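Importin subunit beta-1 (Saccharomyces cerevisiae, PDB 5OWU) carries proteins into the nucleus as the importin beta subunit, pairing with importin alpha, which recognises the classical nuclear localization signal of the cargo. Local coordinates at residues Lys137-Asn142 and Leu157-Met162; Ile182-Gly187 and Asn203-Ser208; Ser519-Leu524 and Gln573-Thr578; Gly600-Leu605 and Asp616-Ala621. One frame throughout, in Å; residues are numbered along the deposited sequence. Where two conformers were deposited one is given.

Contact 1: Lys137-Asn142 and Leu157-Met162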
loop_
_atom_site.group_PDB
_atom_site.type_symbol
_atom_site.label_atom_id
_atom_site.label_comp_id
_atom_site.label_asym_id
_atom_site.label_seq_id
_atom_site.Cartn_x
_atom_site.Cartn_y
_atom_site.Cartn_z
ATOM N N LYS A 137 -12.178 -27.959 -23.814
ATOM C CA LYS A 137 -13.232 -28.949 -23.983
ATOM C C LYS A 137 -13.302 -29.868 -22.770
ATOM O O LYS A 137 -14.396 -30.189 -22.282
ATOM C CB LYS A 137 -12.984 -29.743 -25.265
ATOM C CG LYS A 137 -14.188 -30.517 -25.783
ATOM C CD LYS A 137 -14.149 -31.972 -25.354
ATOM C CE LYS A 137 -15.133 -32.813 -26.154
ATOM N NZ LYS A 137 -16.531 -32.354 -25.982
ATOM N N ILE A 138 -12.143 -30.277 -22.243
ATOM C CA ILE A 138 -12.145 -31.124 -21.050
ATOM C C ILE A 138 -12.740 -30.371 -19.862
ATOM O O ILE A 138 -13.487 -30.943 -19.062
ATOM C CB ILE A 138 -10.724 -31.641 -20.740
ATOM C CG1 ILE A 138 -10.275 -32.650 -21.802
ATOM C CG2 ILE A 138 -10.683 -32.299 -19.366
ATOM C CD1 ILE A 138 -8.814 -33.128 -21.674
ATOM N N MET A 139 -12.412 -29.085 -19.718
ATOM C CA MET A 139 -12.917 -28.318 -18.584
ATOM C C MET A 139 -14.427 -28.139 -18.683
ATOM O O MET A 139 -15.142 -28.322 -17.694
ATOM C CB MET A 139 -12.225 -26.953 -18.504
ATOM C CG MET A 139 -10.711 -26.989 -18.185
ATOM S SD MET A 139 -10.265 -27.577 -16.536
ATOM C CE MET A 139 -9.893 -29.293 -16.884
ATOM N N VAL A 140 -14.932 -27.796 -19.872
ATOM C CA VAL A 140 -16.373 -27.630 -20.044
ATOM C C VAL A 140 -17.088 -28.941 -19.748
ATOM O O VAL A 140 -18.099 -28.967 -19.037
ATOM C CB VAL A 140 -16.691 -27.113 -21.457
ATOM C CG1 VAL A 140 -18.206 -27.172 -21.746
ATOM C CG2 VAL A 140 -16.178 -25.696 -21.610
ATOM N N ASP A 141 -16.572 -30.054 -20.281
ATOM C CA ASP A 141 -17.203 -31.338 -19.994
ATOM C C ASP A 141 -17.103 -31.695 -18.513
ATOM O O ASP A 141 -18.032 -32.294 -17.962
ATOM C CB ASP A 141 -16.585 -32.441 -20.856
ATOM C CG ASP A 141 -16.908 -32.280 -22.328
ATOM O OD1 ASP A 141 -17.897 -31.590 -22.657
ATOM O OD2 ASP A 141 -16.174 -32.854 -23.157
ATOM N N ASN A 142 -16.012 -31.304 -17.849
ATOM C CA ASN A 142 -15.750 -31.707 -16.466
ATOM C C ASN A 142 -16.647 -31.010 -15.448
ATOM O O ASN A 142 -16.827 -31.533 -14.344
ATOM C CB ASN A 142 -14.290 -31.424 -16.098
ATOM C CG ASN A 142 -13.361 -32.546 -16.496
ATOM O OD1 ASN A 142 -13.745 -33.442 -17.236
ATOM N ND2 ASN A 142 -12.131 -32.506 -15.994
ATOM N N LEU A 157 -11.002 -25.312 -9.628
ATOM C CA LEU A 157 -9.741 -24.838 -9.065
ATOM C C LEU A 157 -8.731 -24.543 -10.163
ATOM O O LEU A 157 -8.088 -23.486 -10.163
ATOM C CB LEU A 157 -9.157 -25.871 -8.101
ATOM C CG LEU A 157 -9.905 -26.127 -6.796
ATOM C CD1 LEU A 157 -9.098 -27.090 -5.949
ATOM C CD2 LEU A 157 -10.173 -24.832 -6.041
ATOM N N ALA A 158 -8.567 -25.479 -11.099
ATOM C CA ALA A 158 -7.610 -25.270 -12.182
ATOM C C ALA A 158 -7.935 -24.010 -12.976
ATOM O O ALA A 158 -7.034 -23.240 -13.322
ATOM C CB ALA A 158 -7.578 -26.493 -13.099
ATOM N N LEU A 159 -9.218 -23.774 -13.271
ATOM C CA LEU A 159 -9.583 -22.566 -14.007
ATOM C C LEU A 159 -9.261 -21.309 -13.197
ATOM O O LEU A 159 -8.724 -20.324 -13.735
ATOM C CB LEU A 159 -11.065 -22.624 -14.379
ATOM C CG LEU A 159 -11.385 -23.720 -15.407
ATOM C CD1 LEU A 159 -12.842 -24.093 -15.355
ATOM C CD2 LEU A 159 -11.000 -23.263 -16.808
ATOM N N GLY A 160 -9.548 -21.340 -11.897
ATOM C CA GLY A 160 -9.157 -20.229 -11.043
ATOM C C GLY A 160 -7.667 -19.957 -11.101
ATOM O O GLY A 160 -7.241 -18.823 -11.324
ATOM N N TYR A 161 -6.854 -21.001 -10.904
ATOM C CA TYR A 161 -5.401 -20.841 -10.920
ATOM C C TYR A 161 -4.924 -20.324 -12.263
ATOM O O TYR A 161 -4.001 -19.515 -12.337
ATOM C CB TYR A 161 -4.726 -22.175 -10.610
ATOM C CG TYR A 161 -4.768 -22.589 -9.157
ATOM C CD1 TYR A 161 -4.281 -21.754 -8.157
ATOM C CD2 TYR A 161 -5.255 -23.835 -8.788
ATOM C CE1 TYR A 161 -4.303 -22.141 -6.830
ATOM C CE2 TYR A 161 -5.279 -24.230 -7.464
ATOM C CZ TYR A 161 -4.800 -23.382 -6.492
ATOM O OH TYR A 161 -4.836 -23.780 -5.179
ATOM N N MET A 162 -5.522 -20.814 -13.339
ATOM C CA MET A 162 -5.233 -20.315 -14.677
ATOM C C MET A 162 -5.369 -18.801 -14.743
ATOM O O MET A 162 -4.484 -18.096 -15.246
ATOM C CB MET A 162 -6.209 -20.969 -15.643
ATOM C CG MET A 162 -5.691 -21.315 -16.982
ATOM S SD MET A 162 -7.030 -22.197 -17.813
ATOM C CE MET A 162 -7.075 -23.738 -16.918
#
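The two helices of HEAT repeat 4, 133-142 and 149-165, meet here where M139 lies against L159 and A158. M139 carries the contact. Its CG stands 4.0 Å from CD2 of L159, and its sulfur turns past the same leucine, with SD 4.2 Å from L159 CG. The two side chains slide past each other in opposite directions, so the flank of one is laid along the flank of the other. The M139 chain is bent at chi2 (-67°) and again at chi3, a fold that keeps the thioether close to the facing helix. A long, pliable, apolar methionine suits a place where the backbones stand well apart: the CA atoms of M139 and L159 are 8.1 Å from each other. A158 offers just a methyl, with CB 4.5 Å from M139 SD, and its small size leaves room for the sulfur beside that turn. M139 also touches S155, while L159 reaches on to M136 and to A183 of the next helix, so the leucine belongs to the packing within and between repeats.

The charged pair K137 and D141, one turn apart, lies away from this seam. K137 NZ is 2.9 Å from D141 OD2 in a salt bridge, OD2 accepting through its syn lone pair, on the side of OD1. Near the helix end, N142 ND2 is hydrogen-bonded to S155 OG, a polar tie beside the seam. Here an apolar seam joins the two helices of one repeat, the helical hairpin unit from which HEAT solenoids are stacked.

Contact 2: Ile182-Gly187 and Asn203-Ser208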
loop_
_atom_site.group_PDB
_atom_site.type_symbol
_atom_site.label_atom_id
_atom_site.label_comp_id
_atom_site.label_asym_id
_atom_site.label_seq_id
_atom_site.Cartn_x
_atom_site.Cartn_y
_atom_site.Cartn_z
ATOM N N ILE A 182 -18.073 -20.756 -19.736
ATOM C CA ILE A 182 -18.992 -21.886 -19.766
ATOM C C ILE A 182 -18.637 -22.844 -18.649
ATOM O O ILE A 182 -19.498 -23.269 -17.869
ATOM C CB ILE A 182 -18.976 -22.584 -21.137
ATOM C CG1 ILE A 182 -19.529 -21.655 -22.214
ATOM C CG2 ILE A 182 -19.812 -23.851 -21.089
ATOM C CD1 ILE A 182 -19.200 -22.100 -23.622
ATOM N N ALA A 183 -17.351 -23.152 -18.517
ATOM C CA ALA A 183 -16.965 -24.114 -17.498
ATOM C C ALA A 183 -17.265 -23.563 -16.110
ATOM O O ALA A 183 -17.756 -24.288 -15.236
ATOM C CB ALA A 183 -15.485 -24.473 -17.654
ATOM N N ILE A 184 -17.039 -22.265 -15.906
ATOM C CA ILE A 184 -17.183 -21.721 -14.562
ATOM C C ILE A 184 -18.654 -21.583 -14.200
ATOM O O ILE A 184 -19.098 -22.053 -13.145
ATOM C CB ILE A 184 -16.435 -20.380 -14.439
ATOM C CG1 ILE A 184 -14.923 -20.628 -14.409
ATOM C CG2 ILE A 184 -16.883 -19.617 -13.179
ATOM C CD1 ILE A 184 -14.090 -19.375 -14.361
ATOM N N VAL A 185 -19.434 -20.950 -15.077
ATOM C CA VAL A 185 -20.831 -20.670 -14.753
ATOM C C VAL A 185 -21.611 -21.966 -14.608
ATOM O O VAL A 185 -22.558 -22.042 -13.815
ATOM C CB VAL A 185 -21.440 -19.735 -15.814
ATOM C CG1 VAL A 185 -22.925 -19.497 -15.554
ATOM C CG2 VAL A 185 -20.687 -18.410 -15.823
ATOM N N GLN A 186 -21.206 -23.016 -15.329
ATOM C CA GLN A 186 -21.833 -24.322 -15.147
ATOM C C GLN A 186 -21.768 -24.765 -13.692
ATOM O O GLN A 186 -22.736 -25.319 -13.159
ATOM C CB GLN A 186 -21.172 -25.362 -16.057
ATOM C CG GLN A 186 -21.727 -25.365 -17.474
ATOM C CD GLN A 186 -21.074 -26.380 -18.405
ATOM O OE1 GLN A 186 -21.448 -26.471 -19.577
ATOM N NE2 GLN A 186 -20.104 -27.142 -17.901
ATOM N N GLY A 187 -20.642 -24.518 -13.021
ATOM C CA GLY A 187 -20.554 -24.868 -11.617
ATOM C C GLY A 187 -21.229 -23.885 -10.682
ATOM O O GLY A 187 -21.539 -24.250 -9.543
ATOM N N ASN A 203 -15.523 -18.332 -6.822
ATOM C CA ASN A 203 -14.156 -17.860 -6.615
ATOM C C ASN A 203 -13.380 -17.832 -7.931
ATOM O O ASN A 203 -12.660 -16.866 -8.223
ATOM C CB ASN A 203 -13.457 -18.747 -5.584
ATOM C CG ASN A 203 -14.040 -18.593 -4.186
ATOM O OD1 ASN A 203 -14.603 -17.556 -3.846
ATOM N ND2 ASN A 203 -13.896 -19.626 -3.369
ATOM N N ALA A 204 -13.524 -18.876 -8.744
ATOM C CA ALA A 204 -12.899 -18.875 -10.062
ATOM C C ALA A 204 -13.431 -17.736 -10.925
ATOM O O ALA A 204 -12.672 -17.089 -11.652
ATOM C CB ALA A 204 -13.129 -20.219 -10.743
ATOM N N LEU A 205 -14.737 -17.482 -10.870
ATOM C CA LEU A 205 -15.320 -16.408 -11.665
ATOM C C LEU A 205 -14.699 -15.070 -11.293
ATOM O O LEU A 205 -14.299 -14.277 -12.169
ATOM C CB LEU A 205 -16.836 -16.381 -11.457
ATOM C CG LEU A 205 -17.620 -15.354 -12.264
ATOM C CD1 LEU A 205 -17.387 -15.561 -13.757
ATOM C CD2 LEU A 205 -19.113 -15.432 -11.923
ATOM N N ALA A 206 -14.610 -14.807 -9.985
ATOM C CA ALA A 206 -13.895 -13.632 -9.506
ATOM C C ALA A 206 -12.491 -13.576 -10.097
ATOM O O ALA A 206 -12.057 -12.528 -10.589
ATOM C CB ALA A 206 -13.839 -13.641 -7.980
ATOM N N ASP A 207 -11.770 -14.707 -10.070
ATOM C CA ASP A 207 -10.422 -14.731 -10.643
ATOM C C ASP A 207 -10.429 -14.416 -12.134
ATOM O O ASP A 207 -9.455 -13.866 -12.660
ATOM C CB ASP A 207 -9.764 -16.098 -10.433
ATOM C CG ASP A 207 -9.410 -16.367 -8.981
ATOM O OD1 ASP A 207 -9.175 -15.405 -8.225
ATOM O OD2 ASP A 207 -9.364 -17.553 -8.601
ATOM N N SER A 208 -11.503 -14.773 -12.833
ATOM C CA SER A 208 -11.538 -14.674 -14.284
ATOM C C SER A 208 -11.932 -13.293 -14.783
ATOM O O SER A 208 -11.744 -13.010 -15.974
ATOM C CB SER A 208 -12.541 -15.680 -14.849
ATOM O OG SER A 208 -13.860 -15.178 -14.705
#
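I184 and L205 pass each other at a slant between the antiparallel helices of HEAT repeat 5, and the branched isoleucine fills the gap with both its arms. The local axes of 182-187 and 203-208 approach to 9.5 Å, with 147° between their directions. Each arm of I184 has its own target. The short arm, CG2, sits anti to the residue's own backbone N and comes to rest 3.7 Å from L205 CB; L205 CD1 flanks the same methyl at a longer distance. The long arm runs through CG1 to CD1, which lies 3.8 Å from A204 CB, also close to A204 O, and 4.0 Å from S208 CB. A204 and S208, one turn apart, thus present to one methyl small groups that suit the closeness of the isoleucine's end. Trimming the isoleucine to an alanine here would probably leave a gap facing A204 and S208 and deprive L205 CB of its apolar mate.

L205, its CG swung anti to the backbone N (chi1 -177°), also packs on L225 and V229 of helix 219-233, which carries the core onward to the following repeat. S208 also touches C163 of helix 149-165, in the repeat before. On another side of helix 177-188, I182 and V185 each meet an aromatic side chain from the chain of another protein.

The serine among these apolar groups satisfies its hydroxyl within its own helix: S208 OG donates to L205 O at 2.7 Å, meeting the carbonyl at a C=O...donor angle of 120°.

Contact 3: Ser519-Leu524 and Gln573-Thr578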
loop_
_atom_site.group_PDB
_atom_site.type_symbol
_atom_site.label_atom_id
_atom_site.label_comp_id
_atom_site.label_asym_id
_atom_site.label_seq_id
_atom_site.Cartn_x
_atom_site.Cartn_y
_atom_site.Cartn_z
ATOM N N SER A 519 1.806 6.779 21.539
ATOM C CA SER A 519 1.029 7.855 20.935
ATOM C C SER A 519 1.392 9.194 21.555
ATOM O O SER A 519 1.546 10.197 20.841
ATOM C CB SER A 519 -0.466 7.569 21.088
ATOM O OG SER A 519 -0.809 6.400 20.362
ATOM N N ALA A 520 1.579 9.226 22.879
ATOM C CA ALA A 520 1.963 10.484 23.510
ATOM C C ALA A 520 3.308 10.950 22.978
ATOM O O ALA A 520 3.479 12.130 22.642
ATOM C CB ALA A 520 2.008 10.329 25.028
ATOM N N PHE A 521 4.264 10.024 22.842
ATOM C CA PHE A 521 5.554 10.421 22.292
ATOM C C PHE A 521 5.380 10.955 20.879
ATOM O O PHE A 521 5.984 11.976 20.513
ATOM C CB PHE A 521 6.531 9.248 22.324
ATOM C CG PHE A 521 7.237 9.088 23.648
ATOM C CD1 PHE A 521 8.281 9.933 23.993
ATOM C CD2 PHE A 521 6.862 8.096 24.538
ATOM C CE1 PHE A 521 8.940 9.792 25.202
ATOM C CE2 PHE A 521 7.515 7.954 25.749
ATOM C CZ PHE A 521 8.560 8.810 26.079
ATOM N N SER A 522 4.512 10.320 20.086
ATOM C CA SER A 522 4.284 10.824 18.740
ATOM C C SER A 522 3.768 12.255 18.786
ATOM O O SER A 522 4.239 13.113 18.027
ATOM C CB SER A 522 3.311 9.921 17.984
ATOM O OG SER A 522 3.164 10.372 16.650
ATOM N N ALA A 523 2.831 12.544 19.698
ATOM C CA ALA A 523 2.302 13.901 19.762
ATOM C C ALA A 523 3.389 14.873 20.181
ATOM O O ALA A 523 3.458 15.992 19.650
ATOM C CB ALA A 523 1.106 13.970 20.713
ATOM N N LEU A 524 4.297 14.438 21.063
ATOM C CA LEU A 524 5.398 15.315 21.435
ATOM C C LEU A 524 6.223 15.682 20.215
ATOM O O LEU A 524 6.655 16.832 20.068
ATOM C CB LEU A 524 6.273 14.659 22.506
ATOM C CG LEU A 524 5.688 14.622 23.922
ATOM C CD1 LEU A 524 6.658 13.913 24.842
ATOM C CD2 LEU A 524 5.378 16.014 24.444
ATOM N N GLN A 573 12.313 3.041 24.245
ATOM C CA GLN A 573 13.552 3.728 23.892
ATOM C C GLN A 573 13.496 4.253 22.463
ATOM O O GLN A 573 14.024 5.330 22.170
ATOM C CB GLN A 573 14.746 2.795 24.079
ATOM C CG GLN A 573 14.983 2.423 25.527
ATOM C CD GLN A 573 16.227 1.592 25.708
ATOM O OE1 GLN A 573 16.404 0.573 25.047
ATOM N NE2 GLN A 573 17.101 2.025 26.605
ATOM N N SER A 574 12.865 3.501 21.561
ATOM C CA SER A 574 12.647 3.982 20.199
ATOM C C SER A 574 11.803 5.259 20.190
ATOM O O SER A 574 12.162 6.247 19.537
ATOM C CB SER A 574 11.993 2.870 19.373
ATOM O OG SER A 574 11.591 3.323 18.092
ATOM N N ASN A 575 10.681 5.263 20.919
ATOM C CA ASN A 575 9.855 6.469 21.019
ATOM C C ASN A 575 10.676 7.655 21.498
ATOM O O ASN A 575 10.618 8.759 20.922
ATOM C CB ASN A 575 8.677 6.242 21.978
ATOM C CG ASN A 575 7.779 5.080 21.572
ATOM O OD1 ASN A 575 7.079 4.515 22.414
ATOM N ND2 ASN A 575 7.796 4.716 20.294
ATOM N N ILE A 576 11.458 7.436 22.562
ATOM C CA ILE A 576 12.285 8.500 23.122
ATOM C C ILE A 576 13.273 9.004 22.081
ATOM O O ILE A 576 13.447 10.211 21.898
ATOM C CB ILE A 576 13.013 7.999 24.382
ATOM C CG1 ILE A 576 12.005 7.721 25.504
ATOM C CG2 ILE A 576 14.054 9.018 24.856
ATOM C CD1 ILE A 576 12.583 6.911 26.646
ATOM N N LEU A 577 13.968 8.086 21.412
ATOM C CA LEU A 577 15.007 8.494 20.474
ATOM C C LEU A 577 14.415 9.244 19.284
ATOM O O LEU A 577 15.030 10.179 18.767
ATOM C CB LEU A 577 15.809 7.270 20.017
ATOM C CG LEU A 577 16.705 6.660 21.107
ATOM C CD1 LEU A 577 17.132 5.252 20.754
ATOM C CD2 LEU A 577 17.926 7.527 21.377
ATOM N N THR A 578 13.215 8.864 18.843
ATOM C CA THR A 578 12.555 9.597 17.762
ATOM C C THR A 578 12.288 11.043 18.174
ATOM O O THR A 578 12.648 11.993 17.453
ATOM C CB THR A 578 11.261 8.877 17.374
ATOM O OG1 THR A 578 11.573 7.535 16.966
ATOM C CG2 THR A 578 10.536 9.596 16.226
#
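On the helix that receives F521, the carbonyl oxygen of S574 is gripped twice by T578: the backbone N at 2.9 Å completes the helical turn, and T578 OG1, also 2.9 Å from S574 O, donates from above the carbonyl plane. A threonine can spend its hydroxyl on its own helix in this way.

The facing helix, 516-530, is the second of HEAT repeat 12, and 563-586 is the second of HEAT repeat 13, so the contact joins neighbouring repeats. The backbones come close, with 6.0 Å between the CA atoms of F521 and N575. F521 places its ring in the gap, its CG anti to the carbonyl carbon (chi1 -84°). The root of the ring meets N575, whose CB is 3.6 Å from F521 CG and approaches obliquely. Further out, F521 CZ is 3.7 Å from CG1 of I576. The side chains of F521 and I576 lie side by side and point the same way, so the isoleucine contributes a flank although its CB leaves the helix away from F521. One face of the ring looks onto the backbone N of I576, 4.2 Å above the ring plane and offset toward the rim.

N575 is polar at its amide end and aliphatic at CB, which is the part that meets the ring. Its amide plane is turned 36° from the ring, and its ND2 is hydrogen-bonded to OE2 of E571, a turn earlier. Between these two segments the contact is mainly van der Waals, with no hydrogen bond, so its directional demand is probably slight.

Contact 4: Gly600-Leu605 and Asp616-Ala621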
loop_
_atom_site.group_PDB
_atom_site.type_symbol
_atom_site.label_atom_id
_atom_site.label_comp_id
_atom_site.label_asym_id
_atom_site.label_seq_id
_atom_site.Cartn_x
_atom_site.Cartn_y
_atom_site.Cartn_z
ATOM N N GLY A 600 27.839 9.975 24.573
ATOM C CA GLY A 600 28.117 8.978 25.590
ATOM C C GLY A 600 26.984 7.984 25.726
ATOM O O GLY A 600 27.197 6.769 25.762
ATOM N N LEU A 601 25.749 8.489 25.770
ATOM C CA LEU A 601 24.591 7.608 25.850
ATOM C C LEU A 601 24.443 6.783 24.580
ATOM O O LEU A 601 24.221 5.564 24.635
ATOM C CB LEU A 601 23.340 8.443 26.117
ATOM C CG LEU A 601 23.363 9.224 27.423
ATOM C CD1 LEU A 601 22.107 10.099 27.540
ATOM C CD2 LEU A 601 23.526 8.271 28.610
ATOM N N PHE A 602 24.612 7.420 23.420
ATOM C CA PHE A 602 24.366 6.712 22.171
ATOM C C PHE A 602 25.340 5.551 22.012
ATOM O O PHE A 602 24.931 4.412 21.752
ATOM C CB PHE A 602 24.448 7.688 20.995
ATOM C CG PHE A 602 23.381 8.765 21.017
ATOM C CD1 PHE A 602 22.171 8.562 21.671
ATOM C CD2 PHE A 602 23.590 9.978 20.383
ATOM C CE1 PHE A 602 21.199 9.547 21.694
ATOM C CE2 PHE A 602 22.616 10.969 20.402
ATOM C CZ PHE A 602 21.419 10.751 21.057
ATOM N N PHE A 603 26.630 5.805 22.222
ATOM C CA PHE A 603 27.591 4.711 22.195
ATOM C C PHE A 603 27.201 3.618 23.178
ATOM O O PHE A 603 27.232 2.429 22.835
ATOM C CB PHE A 603 28.997 5.237 22.482
ATOM C CG PHE A 603 29.592 6.010 21.343
ATOM C CD1 PHE A 603 29.551 5.503 20.056
ATOM C CD2 PHE A 603 30.166 7.253 21.550
ATOM C CE1 PHE A 603 30.087 6.214 18.999
ATOM C CE2 PHE A 603 30.705 7.966 20.494
ATOM C CZ PHE A 603 30.663 7.445 19.220
ATOM N N ARG A 604 26.788 3.992 24.392
ATOM C CA ARG A 604 26.366 2.966 25.335
ATOM C C ARG A 604 25.230 2.145 24.745
ATOM O O ARG A 604 25.278 0.906 24.734
ATOM C CB ARG A 604 25.973 3.603 26.669
ATOM C CG ARG A 604 27.180 4.032 27.498
ATOM C CD ARG A 604 26.788 4.909 28.668
ATOM N NE ARG A 604 25.826 4.254 29.546
ATOM C CZ ARG A 604 25.164 4.870 30.520
ATOM N NH1 ARG A 604 25.351 6.164 30.742
ATOM N NH2 ARG A 604 24.302 4.194 31.268
ATOM N N LEU A 605 24.232 2.822 24.169
ATOM C CA LEU A 605 23.130 2.100 23.547
ATOM C C LEU A 605 23.628 1.197 22.431
ATOM O O LEU A 605 23.095 0.101 22.225
ATOM C CB LEU A 605 22.093 3.089 23.019
ATOM C CG LEU A 605 21.296 3.807 24.104
ATOM C CD1 LEU A 605 20.551 4.990 23.511
ATOM C CD2 LEU A 605 20.325 2.848 24.777
ATOM N N ASP A 616 18.900 1.342 14.864
ATOM C CA ASP A 616 18.359 2.201 13.816
ATOM C C ASP A 616 17.969 3.569 14.373
ATOM O O ASP A 616 18.360 4.615 13.833
ATOM C CB ASP A 616 17.160 1.508 13.169
ATOM C CG ASP A 616 16.785 2.114 11.839
ATOM O OD1 ASP A 616 17.696 2.333 11.011
ATOM O OD2 ASP A 616 15.580 2.368 11.620
ATOM N N ASP A 617 17.199 3.579 15.465
ATOM C CA ASP A 617 16.803 4.839 16.088
ATOM C C ASP A 617 17.997 5.575 16.688
ATOM O O ASP A 617 18.018 6.817 16.709
ATOM C CB ASP A 617 15.740 4.564 17.145
ATOM C CG ASP A 617 14.491 3.934 16.552
ATOM O OD1 ASP A 617 14.025 4.417 15.497
ATOM O OD2 ASP A 617 13.996 2.944 17.121
ATOM N N VAL A 618 19.005 4.836 17.161
ATOM C CA VAL A 618 20.217 5.481 17.652
ATOM C C VAL A 618 20.934 6.178 16.509
ATOM O O VAL A 618 21.427 7.299 16.659
ATOM C CB VAL A 618 21.136 4.460 18.346
ATOM C CG1 VAL A 618 22.443 5.121 18.764
ATOM C CG2 VAL A 618 20.445 3.848 19.557
ATOM N N PHE A 619 21.015 5.523 15.355
ATOM C CA PHE A 619 21.653 6.128 14.195
ATOM C C PHE A 619 20.891 7.360 13.736
ATOM O O PHE A 619 21.499 8.347 13.316
ATOM C CB PHE A 619 21.753 5.108 13.063
ATOM C CG PHE A 619 23.047 4.357 13.050
ATOM C CD1 PHE A 619 23.349 3.448 14.047
ATOM C CD2 PHE A 619 23.967 4.566 12.037
ATOM C CE1 PHE A 619 24.555 2.759 14.035
ATOM C CE2 PHE A 619 25.163 3.879 12.017
ATOM C CZ PHE A 619 25.458 2.976 13.018
ATOM N N TYR A 620 19.556 7.315 13.790
ATOM C CA TYR A 620 18.768 8.501 13.464
ATOM C C TYR A 620 19.123 9.661 14.387
ATOM O O TYR A 620 19.274 10.807 13.936
ATOM C CB TYR A 620 17.271 8.181 13.550
ATOM C CG TYR A 620 16.694 7.522 12.309
ATOM C CD1 TYR A 620 16.891 8.075 11.048
ATOM C CD2 TYR A 620 15.950 6.350 12.397
ATOM C CE1 TYR A 620 16.368 7.482 9.913
ATOM C CE2 TYR A 620 15.422 5.748 11.263
ATOM C CZ TYR A 620 15.638 6.318 10.025
ATOM O OH TYR A 620 15.122 5.730 8.895
ATOM N N ALA A 621 19.285 9.385 15.685
ATOM C CA ALA A 621 19.604 10.469 16.610
ATOM C C ALA A 621 21.040 10.955 16.428
ATOM O O ALA A 621 21.321 12.156 16.546
ATOM C CB ALA A 621 19.368 10.014 18.047
#
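F602 leaves its helix toward V618, and its CB is at once engaged: V618 CG1 lies 3.9 Å away. From there CG turns anti to the carbonyl carbon (chi1 -64°), and the ring runs toward A621, one turn along from V618. CE1 and CE2 both lie 4.1 Å from A621 CB, and CZ comes in to 3.7 Å, so the methyl sits off the CZ end, equally far from CE1 and CE2. It approaches the ring obliquely. A residue as small as alanine suits this spot, because the ring end already takes up the room between the helices. The F602 side chain also touches L577 and L580 of helix 563-586, which binds it into the previous repeat.

The helices are the antiparallel pair of HEAT repeat 14, with local axes 10.1 Å apart at closest and 157° between their directions. In such a pair, residues ascending one helix face residues descending the other: F602 meets A621 at its tip, while L605, one turn on, meets V618.

V618 serves both F602 and L605. Its CG1, anti to the backbone N (chi1 176°), takes the F602 side, and CG2 takes the other, 3.9 Å from L605 CB and a little farther from L605 CD1. V618 and L605 cross at an oblique angle. A branch at CB gives two methyls close to the backbone, spread to reach both neighbours. With an alanine here, F602 CB and L605 would probably both lose their apolar partner, and a gap would open between the helices. L605 packs in addition on M554 and I614, in the loops.

Overall arrangement
From the N terminus, contact 1 closes the short hairpin between helices 133-142 and 149-165, and contact 2 does the same for 177-188 and 195-208. The two touch: Q186 NE2 is hydrogen-bonded to V140 O, linking HEAT repeats 4 and 5. Far along the chain, on the opposite side of its centre, contact 3 spans 48 residues to join repeats 12 and 13, and contact 4 closes the hairpin of repeat 14. These also touch, through the hydrogen bond between S574 OG and D617 OD2 and through L577 packing on V618. All four are in series, none nested or crossing, as expected of a solenoid; the two groups stand more than 50 Å apart by centres.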